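Local coordinates for protein discoidin-2 (Dictyostelium discoideum, PDB 2VM9) that binds galactose and N-acetylgalactosamine as a homotrimeric, calcium-containing lectin and may take part in spore coat formation, at residues Ile76-Arg81 with Ile134-Gln139; Asp173-Ser178 with Ile185-Lys190. All blocks are in the same frame, centred on the assembly; numbering follows the deposited sequence. Where two conformers were deposited one is given.

Contact 1 (Ile76-Arg81 with Ile134-Gln139). With PO4 (phosphate ion), chain G.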
ATOM      1  N   ILE A  76      10.410   6.485  19.362  1.00  6.35           N
ATOM      2  CA  ILE A  76      11.295   5.316  19.335  1.00  6.69           C
ATOM      3  C   ILE A  76      11.642   4.984  20.781  1.00  6.24           C
ATOM      4  O   ILE A  76      11.815   5.895  21.612  1.00  7.14           O
ATOM      5  CB  ILE A  76      12.582   5.614  18.526  1.00  7.38           C
ATOM      6  CG1 ILE A  76      13.496   4.376  18.459  1.00  6.27           C
ATOM      7  CG2 ILE A  76      13.350   6.843  19.115  1.00  7.46           C
ATOM      8  CD1 ILE A  76      14.677   4.595  17.540  1.00  9.04           C
ATOM      9  N   SER A  77      11.761   3.692  21.090  1.00  5.24           N
ATOM     10  CA  SER A  77      12.224   3.266  22.392  1.00  5.18           C
ATOM     11  C   SER A  77      13.434   2.367  22.180  1.00  5.44           C
ATOM     12  O   SER A  77      13.403   1.526  21.290  1.00  4.89           O
ATOM     13  CB  SER A  77      11.164   2.459  23.109  1.00  6.30           C
ATOM     14  OG  SER A  77      10.121   3.336  23.512  1.00  7.40           O
ATOM     15  N   THR A  78      14.471   2.553  22.984  1.00  4.67           N
ATOM     16  CA  THR A  78      15.638   1.653  22.958  1.00  4.93           C
ATOM     17  C   THR A  78      15.917   1.099  24.351  1.00  4.88           C
ATOM     18  O   THR A  78      15.542   1.677  25.374  1.00  5.70           O
ATOM     19  CB  THR A  78      16.927   2.328  22.392  1.00  6.02           C
ATOM     20  OG1 THR A  78      17.398   3.323  23.310  1.00  6.32           O
ATOM     21  CG2 THR A  78      16.644   2.978  21.007  1.00  6.95           C
ATOM     22  N   GLN A  79      16.631  -0.017  24.357  1.00  4.69           N
ATOM     23  CA  GLN A  79      16.925  -0.756  25.544  1.00  5.30           C
ATOM     24  C   GLN A  79      18.274  -1.414  25.275  1.00  4.53           C
ATOM     25  O   GLN A  79      18.683  -1.625  24.121  1.00  4.67           O
ATOM     26  CB  GLN A  79      15.797  -1.772  25.692  1.00  6.01           C
ATOM     27  CG  GLN A  79      15.709  -2.549  26.926  1.00  8.95           C
ATOM     28  CD  GLN A  79      14.460  -3.430  26.866  1.00  9.33           C
ATOM     29  OE1 GLN A  79      14.111  -3.946  25.794  1.00  8.40           O
ATOM     30  NE2 GLN A  79      13.792  -3.609  27.998  1.00 10.08           N
ATOM     31  N   GLY A  80      18.982  -1.746  26.339  1.00  5.13           N
ATOM     32  CA  GLY A  80      20.203  -2.496  26.164  1.00  3.92           C
ATOM     33  C   GLY A  80      19.924  -3.989  25.960  1.00  4.61           C
ATOM     34  O   GLY A  80      18.787  -4.433  25.680  1.00  5.06           O
ATOM     35  N   ARG A  81      20.994  -4.744  26.083  1.00  3.95           N
ATOM     36  CA  ARG A  81      20.951  -6.196  25.896  1.00  4.01           C
ATOM     37  C   ARG A  81      20.471  -6.893  27.155  1.00  5.14           C
ATOM     38  O   ARG A  81      20.965  -6.604  28.258  1.00  5.28           O
ATOM     39  CB  ARG A  81      22.353  -6.697  25.508  1.00  4.22           C
ATOM     40  CG  ARG A  81      22.450  -8.201  25.405  1.00  3.73           C
ATOM     41  CD  ARG A  81      23.769  -8.651  24.748  1.00  3.67           C
ATOM     42  NE  ARG A  81      23.822 -10.102  24.802  1.00  3.41           N
ATOM     43  CZ  ARG A  81      24.802 -10.851  24.322  1.00  5.38           C
ATOM     44  NH1 ARG A  81      25.844 -10.279  23.709  1.00  6.18           N
ATOM     45  NH2 ARG A  81      24.724 -12.184  24.445  1.00  3.91           N
ATOM     46  N   ILE A 134      13.679   4.133   8.179  1.00  5.23           N
ATOM     47  CA  ILE A 134      14.323   4.889   9.245  1.00  5.67           C
ATOM     48  C   ILE A 134      15.482   4.030   9.740  1.00  5.38           C
ATOM     49  O   ILE A 134      15.387   2.799   9.686  1.00  6.93           O
ATOM     50  CB  ILE A 134      13.289   5.229  10.362  1.00  4.68           C
ATOM     51  CG1 ILE A 134      13.905   6.129  11.435  1.00  6.73           C
ATOM     52  CG2 ILE A 134      12.703   3.960  10.982  1.00  6.94           C
ATOM     53  CD1 ILE A 134      12.842   6.788  12.330  1.00  6.85           C
ATOM     54  N   ALA A 135      16.577   4.647  10.177  1.00  6.15           N
ATOM     55  CA  ALA A 135      17.743   3.855  10.607  1.00  5.36           C
ATOM     56  C   ALA A 135      18.237   4.425  11.919  1.00  6.15           C
ATOM     57  O   ALA A 135      18.388   5.659  12.043  1.00  6.28           O
ATOM     58  CB  ALA A 135      18.878   3.931   9.564  1.00  5.41           C
ATOM     59  N   ILE A 136      18.503   3.527  12.872  1.00  5.61           N
ATOM     60  CA  ILE A 136      19.187   3.884  14.105  1.00  5.63           C
ATOM     61  C   ILE A 136      20.683   3.686  13.890  1.00  5.56           C
ATOM     62  O   ILE A 136      21.116   2.643  13.368  1.00  5.32           O
ATOM     63  CB  ILE A 136      18.623   3.087  15.316  1.00  5.24           C
ATOM     64  CG1 ILE A 136      19.305   3.529  16.619  1.00  5.56           C
ATOM     65  CG2 ILE A 136      18.718   1.544  15.089  1.00  6.22           C
ATOM     66  CD1 ILE A 136      18.572   3.074  17.880  1.00  5.66           C
ATOM     67  N   HIS A 137      21.454   4.719  14.246  1.00  5.29           N
ATOM     68  CA  HIS A 137      22.905   4.768  14.007  1.00  5.43           C
ATOM     69  C   HIS A 137      23.608   4.963  15.355  1.00  5.64           C
ATOM     70  O   HIS A 137      23.838   6.101  15.775  1.00  6.04           O
ATOM     71  CB  HIS A 137      23.217   5.934  13.056  1.00  5.56           C
ATOM     72  CG  HIS A 137      23.023   5.591  11.607  1.00  5.78           C
ATOM     73  ND1 HIS A 137      24.072   5.220  10.786  1.00  8.56           N
ATOM     74  CD2 HIS A 137      21.909   5.560  10.832  1.00  8.71           C
ATOM     75  CE1 HIS A 137      23.613   4.985   9.563  1.00  9.08           C
ATOM     76  NE2 HIS A 137      22.304   5.179   9.566  1.00  8.99           N
ATOM     77  N   PRO A 138      23.867   3.855  16.080  1.00  6.08           N
ATOM     78  CA  PRO A 138      24.564   3.942  17.370  1.00  6.00           C
ATOM     79  C   PRO A 138      25.852   4.744  17.240  1.00  6.46           C
ATOM     80  O   PRO A 138      26.600   4.584  16.254  1.00  6.65           O
ATOM     81  CB  PRO A 138      24.887   2.481  17.684  1.00  5.58           C
ATOM     82  CG  PRO A 138      23.658   1.741  17.088  1.00  5.42           C
ATOM     83  CD  PRO A 138      23.520   2.457  15.741  1.00  5.84           C
ATOM     84  N   GLN A 139      26.088   5.626  18.211  1.00  6.41           N
ATOM     85  CA  GLN A 139      27.315   6.416  18.192  1.00  7.00           C
ATOM     86  C   GLN A 139      28.297   5.992  19.266  1.00  6.28           C
ATOM     87  O   GLN A 139      29.494   5.979  19.027  1.00  6.89           O
ATOM     88  CB  GLN A 139      27.011   7.907  18.367  1.00  7.24           C
ATOM     89  CG  GLN A 139      26.177   8.444  17.212  1.00 10.81           C
ATOM     90  CD  GLN A 139      26.902   8.351  15.871  1.00 12.96           C
ATOM     91  OE1 GLN A 139      27.953   8.979  15.687  1.00 13.57           O
ATOM     92  NE2 GLN A 139      26.351   7.560  14.928  1.00 11.63           N
TER
HETATM   93  P   PO4 G 507      27.748 -13.953  23.571  0.60 11.32           P
HETATM   94  O1  PO4 G 507      29.028 -13.449  24.219  0.60 17.08           O
HETATM   95  O2  PO4 G 507      27.022 -12.871  22.995  0.60  6.91           O
HETATM   96  O3  PO4 G 507      26.938 -14.637  24.653  0.60 18.20           O
HETATM   97  O4  PO4 G 507      28.109 -15.026  22.573  0.60 18.75           O
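I136 and I76 both hold CG1 anti to the backbone N (chi1 -177° and -178°). Both chains stay extended at chi2, and their CD1 methyls meet across the interior of the domain. I136 CD1 lies 4.2 Å from I76 CD1. The same methyl comes closer to T78, at 3.7 Å from T78 CG2. In T78, chi1 69° sets CG2 against I136 CD1 and leaves OG1 to bond N114. One methyl of I136 therefore touches two side chains, I76 and T78, on the same face of their strand. No hydrogen bond joins the two segments. The CA atoms of I76 and I136 are 9.6 Å apart, a spacing that suits two layers of a sandwich rather than neighbours in one sheet. Past the strand end, R81, of the predicted cell attachment motif, runs out extended to a phosphate ion, probably from the crystallisation liquor; R81 NH1 and NH2 both bond phosphate O2, at 2.9 and 2.8 Å. I76-Q79 lies on strand 70-79, between strands 121-131 and 146-153. Strand 133-142 belongs to the facing sheet, between strands 63-67 and 87-96. Y91 packs on I76 and T78, while I63 and W149 pack on I136, placing the contact in the core of the F5/8 type C beta-sandwich.

Contact 2 (Asp173-Ser178 with Ile185-Lys190)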
ATOM      1  N   ASP A 173     -32.251   7.393 -23.533  1.00  8.36           N
ATOM      2  CA  ASP A 173     -33.504   7.428 -24.282  1.00  8.17           C
ATOM      3  C   ASP A 173     -34.395   8.559 -23.755  1.00  8.08           C
ATOM      4  O   ASP A 173     -33.954   9.370 -22.935  1.00  7.23           O
ATOM      5  CB  ASP A 173     -34.228   6.069 -24.231  1.00  8.49           C
ATOM      6  CG  ASP A 173     -34.802   5.733 -22.862  1.00 10.85           C
ATOM      7  OD1 ASP A 173     -34.848   6.595 -21.954  1.00  8.71           O
ATOM      8  OD2 ASP A 173     -35.261   4.570 -22.695  1.00 14.37           O
ATOM      9  N   ARG A 174     -35.645   8.591 -24.224  1.00  7.52           N
ATOM     10  CA  ARG A 174     -36.533   9.730 -23.950  1.00  9.10           C
ATOM     11  C   ARG A 174     -37.469   9.487 -22.762  1.00  8.78           C
ATOM     12  O   ARG A 174     -38.547  10.114 -22.665  1.00  8.24           O
ATOM     13  CB  ARG A 174     -37.346  10.082 -25.196  1.00  9.60           C
ATOM     14  CG  ARG A 174     -36.513  10.200 -26.448  1.00 13.09           C
ATOM     15  CD  ARG A 174     -35.555  11.384 -26.407  1.00 12.16           C
ATOM     16  NE  ARG A 174     -34.315  11.164 -25.635  1.00 12.00           N
ATOM     17  CZ  ARG A 174     -33.215  10.560 -26.081  1.00 13.86           C
ATOM     18  NH1 ARG A 174     -33.178  10.049 -27.322  1.00 14.98           N
ATOM     19  NH2 ARG A 174     -32.141  10.466 -25.288  1.00 11.49           N
ATOM     20  N   SER A 175     -37.039   8.608 -21.863  1.00  8.20           N
ATOM     21  CA  SER A 175     -37.820   8.213 -20.699  1.00  9.49           C
ATOM     22  C   SER A 175     -38.315   9.388 -19.855  1.00  9.30           C
ATOM     23  O   SER A 175     -39.411   9.310 -19.271  1.00 10.12           O
ATOM     24  CB  SER A 175     -36.993   7.288 -19.800  1.00  9.95           C
ATOM     25  OG  SER A 175     -36.925   6.027 -20.377  1.00 15.48           O
ATOM     26  N   LEU A 176     -37.499  10.442 -19.747  1.00  7.87           N
ATOM     27  CA  LEU A 176     -37.851  11.617 -18.959  1.00  7.04           C
ATOM     28  C   LEU A 176     -38.197  12.834 -19.807  1.00  6.50           C
ATOM     29  O   LEU A 176     -38.332  13.954 -19.285  1.00  7.05           O
ATOM     30  CB  LEU A 176     -36.713  11.966 -17.984  1.00  7.09           C
ATOM     31  CG  LEU A 176     -36.428  10.943 -16.873  1.00  6.74           C
ATOM     32  CD1 LEU A 176     -35.381  11.571 -15.941  1.00  8.92           C
ATOM     33  CD2 LEU A 176     -37.704  10.540 -16.072  1.00  9.59           C
ATOM     34  N   ASN A 177     -38.376  12.605 -21.095  1.00  5.52           N
ATOM     35  CA  ASN A 177     -38.577  13.691 -22.047  1.00  6.39           C
ATOM     36  C   ASN A 177     -40.025  14.147 -22.228  1.00  6.75           C
ATOM     37  O   ASN A 177     -40.329  14.894 -23.165  1.00  7.27           O
ATOM     38  CB  ASN A 177     -37.979  13.343 -23.412  1.00  5.77           C
ATOM     39  CG  ASN A 177     -37.664  14.591 -24.216  1.00  7.41           C
ATOM     40  OD1 ASN A 177     -37.068  15.541 -23.681  1.00  7.52           O
ATOM     41  ND2 ASN A 177     -38.060  14.602 -25.495  1.00  7.58           N
ATOM     42  N   SER A 178     -40.905  13.724 -21.327  1.00  6.24           N
ATOM     43  CA  SER A 178     -42.312  14.135 -21.380  1.00  6.60           C
ATOM     44  C   SER A 178     -42.930  13.914 -20.020  1.00  7.41           C
ATOM     45  O   SER A 178     -42.374  13.196 -19.197  1.00  6.40           O
ATOM     46  CB  SER A 178     -43.095  13.307 -22.424  1.00  6.19           C
ATOM     47  OG  SER A 178     -43.100  11.921 -22.102  1.00  6.08           O
ATOM     48  N   ILE A 185     -36.288   7.553 -13.601  1.00 11.41           N
ATOM     49  CA  ILE A 185     -35.934   6.296 -14.261  1.00 12.01           C
ATOM     50  C   ILE A 185     -34.647   5.795 -13.639  1.00 12.58           C
ATOM     51  O   ILE A 185     -33.821   6.589 -13.184  1.00 12.37           O
ATOM     52  CB  ILE A 185     -35.814   6.427 -15.772  1.00 12.08           C
ATOM     53  CG1 ILE A 185     -34.770   7.460 -16.217  1.00 12.77           C
ATOM     54  CG2 ILE A 185     -37.157   6.722 -16.385  1.00 14.41           C
ATOM     55  CD1 ILE A 185     -33.328   6.819 -16.300  1.00 15.11           C
ATOM     56  N   VAL A 186     -34.496   4.485 -13.613  1.00 11.34           N
ATOM     57  CA  VAL A 186     -33.348   3.892 -12.974  1.00 11.79           C
ATOM     58  C   VAL A 186     -32.529   3.254 -14.078  1.00 11.68           C
ATOM     59  O   VAL A 186     -33.086   2.539 -14.925  1.00 10.76           O
ATOM     60  CB  VAL A 186     -33.787   2.800 -11.955  1.00 12.86           C
ATOM     61  CG1 VAL A 186     -32.620   1.878 -11.617  1.00 15.82           C
ATOM     62  CG2 VAL A 186     -34.336   3.434 -10.727  1.00 15.57           C
ATOM     63  N   ARG A 187     -31.228   3.507 -14.065  1.00 10.60           N
ATOM     64  CA  ARG A 187     -30.303   2.750 -14.892  1.00 11.14           C
ATOM     65  C   ARG A 187     -29.441   1.926 -13.968  1.00 12.53           C
ATOM     66  O   ARG A 187     -28.771   2.472 -13.092  1.00 11.61           O
ATOM     67  CB  ARG A 187     -29.422   3.679 -15.737  1.00 10.82           C
ATOM     68  CG  ARG A 187     -30.180   4.407 -16.825  1.00 11.71           C
ATOM     69  CD  ARG A 187     -30.707   3.416 -17.859  1.00 15.44           C
ATOM     70  NE  ARG A 187     -31.570   4.046 -18.853  1.00 17.99           N
ATOM     71  CZ  ARG A 187     -32.904   4.069 -18.804  1.00 21.82           C
ATOM     72  NH1 ARG A 187     -33.564   3.510 -17.791  1.00 24.08           N
ATOM     73  NH2 ARG A 187     -33.590   4.650 -19.784  1.00 22.88           N
ATOM     74  N   HIS A 188     -29.450   0.605 -14.164  1.00 13.26           N
ATOM     75  CA  HIS A 188     -28.610  -0.221 -13.321  0.50 13.77           C
ATOM     76  C   HIS A 188     -27.224  -0.328 -13.892  1.00 14.24           C
ATOM     77  O   HIS A 188     -27.029  -0.566 -15.088  1.00 15.94           O
ATOM     78  CB  HIS A 188     -29.181  -1.609 -13.028  0.50 13.78           C
ATOM     79  CG  HIS A 188     -28.334  -2.382 -12.070  0.50 13.34           C
ATOM     80  ND1 HIS A 188     -28.362  -2.161 -10.709  0.50 11.76           N
ATOM     81  CD2 HIS A 188     -27.384  -3.322 -12.279  0.50 11.92           C
ATOM     82  CE1 HIS A 188     -27.489  -2.957 -10.120  0.50 12.50           C
ATOM     83  NE2 HIS A 188     -26.884  -3.671 -11.051  0.50 11.27           N
ATOM     84  N   VAL A 189     -26.248  -0.082 -13.028  1.00 14.34           N
ATOM     85  CA  VAL A 189     -24.847  -0.079 -13.379  1.00 14.18           C
ATOM     86  C   VAL A 189     -24.191  -1.291 -12.720  1.00 14.46           C
ATOM     87  O   VAL A 189     -24.354  -1.523 -11.534  1.00 13.14           O
ATOM     88  CB  VAL A 189     -24.172   1.243 -12.926  1.00 14.90           C
ATOM     89  CG1 VAL A 189     -22.700   1.277 -13.325  1.00 15.06           C
ATOM     90  CG2 VAL A 189     -24.934   2.464 -13.519  1.00 15.08           C
ATOM     91  N   LYS A 190     -23.474  -2.071 -13.508  1.00 15.67           N
ATOM     92  CA  LYS A 190     -22.708  -3.190 -12.961  1.00 18.21           C
ATOM     93  C   LYS A 190     -21.246  -2.764 -12.955  1.00 17.24           C
ATOM     94  O   LYS A 190     -20.744  -2.268 -13.965  1.00 18.19           O
ATOM     95  CB  LYS A 190     -22.922  -4.434 -13.837  1.00 18.36           C
ATOM     96  CG  LYS A 190     -22.264  -5.698 -13.296  1.00 21.87           C
ATOM     97  CD  LYS A 190     -22.459  -6.881 -14.257  1.00 22.67           C
ATOM     98  CE  LYS A 190     -21.137  -7.636 -14.472  1.00 29.22           C
ATOM     99  NZ  LYS A 190     -20.061  -6.757 -15.089  1.00 32.11           N
TER
HETATM  100  O   HOH W   1     -36.095   3.066 -20.688  1.00 22.71           O
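I185 packs its CG2 methyl against S175 and L176 of the loop before its strand, and this is the tight part of the contact. S175 CB sits 3.5 Å from I185 CG2, closer than carbons usually come. L176 CD2 reaches the same methyl at 3.9 Å. I185 has chi1 59°, with CG1 between the backbone N and the carbonyl carbon; this torsion sets CG2 against S175 and L176 CD2, while CG1 lies beside L176 CG. I171 and V243 add to the apolar cover of L176.

The other side is polar and looser, between the partly exposed D173 and R187. Their one salt bridge, D173 OD1 to R187 NH2, is 3.2 Å long. The carboxylate meets the edge of the guanidinium, with the two planes 86° apart, so the groups do not pair side by side. A water bridges them: it donates to D173 OD2 at 2.6 Å and accepts a weak bond from R187 NH2. I185 CD1 lies above one face of the guanidinium, offset toward its rim. The guanidinium is nonetheless held, by bonds from NH1 to V186 O and from NE to I171 O.

D173 OD1 also accepts from S175 N, at 3.0 Å, closing an Asx turn, and from S175 OG at 2.7 Å. Both come from the same face of the carboxylate. The type I turn R174-N177 overlaps this Asx turn. One carboxylate oxygen thus shapes the loop and also ties it to strand 183-190. The two bonds from S175 and the nearby arginine would probably favour the charged form of D173.

The two contacts lie in different domains, on opposite sides of the chain's centre. Their centres are 64 Å apart, and their nearest atoms about 41 Å. Contact 1 joins the two sheets of the N-terminal beta-sandwich. Contact 2 fixes a surface loop to strand 183-190, outermost in its sheet within this chain. The linker 156-162 comes between them in the chain. The I76, T78 and I136 packing is away from the calcium site of N39, S40 and D47, although R81 belongs to the predicted cell attachment motif. Contact 2 is nearer to carbohydrate-binding residues: the L176 side chain is about 8 Å from that of W238 and about 10 Å from that of R218.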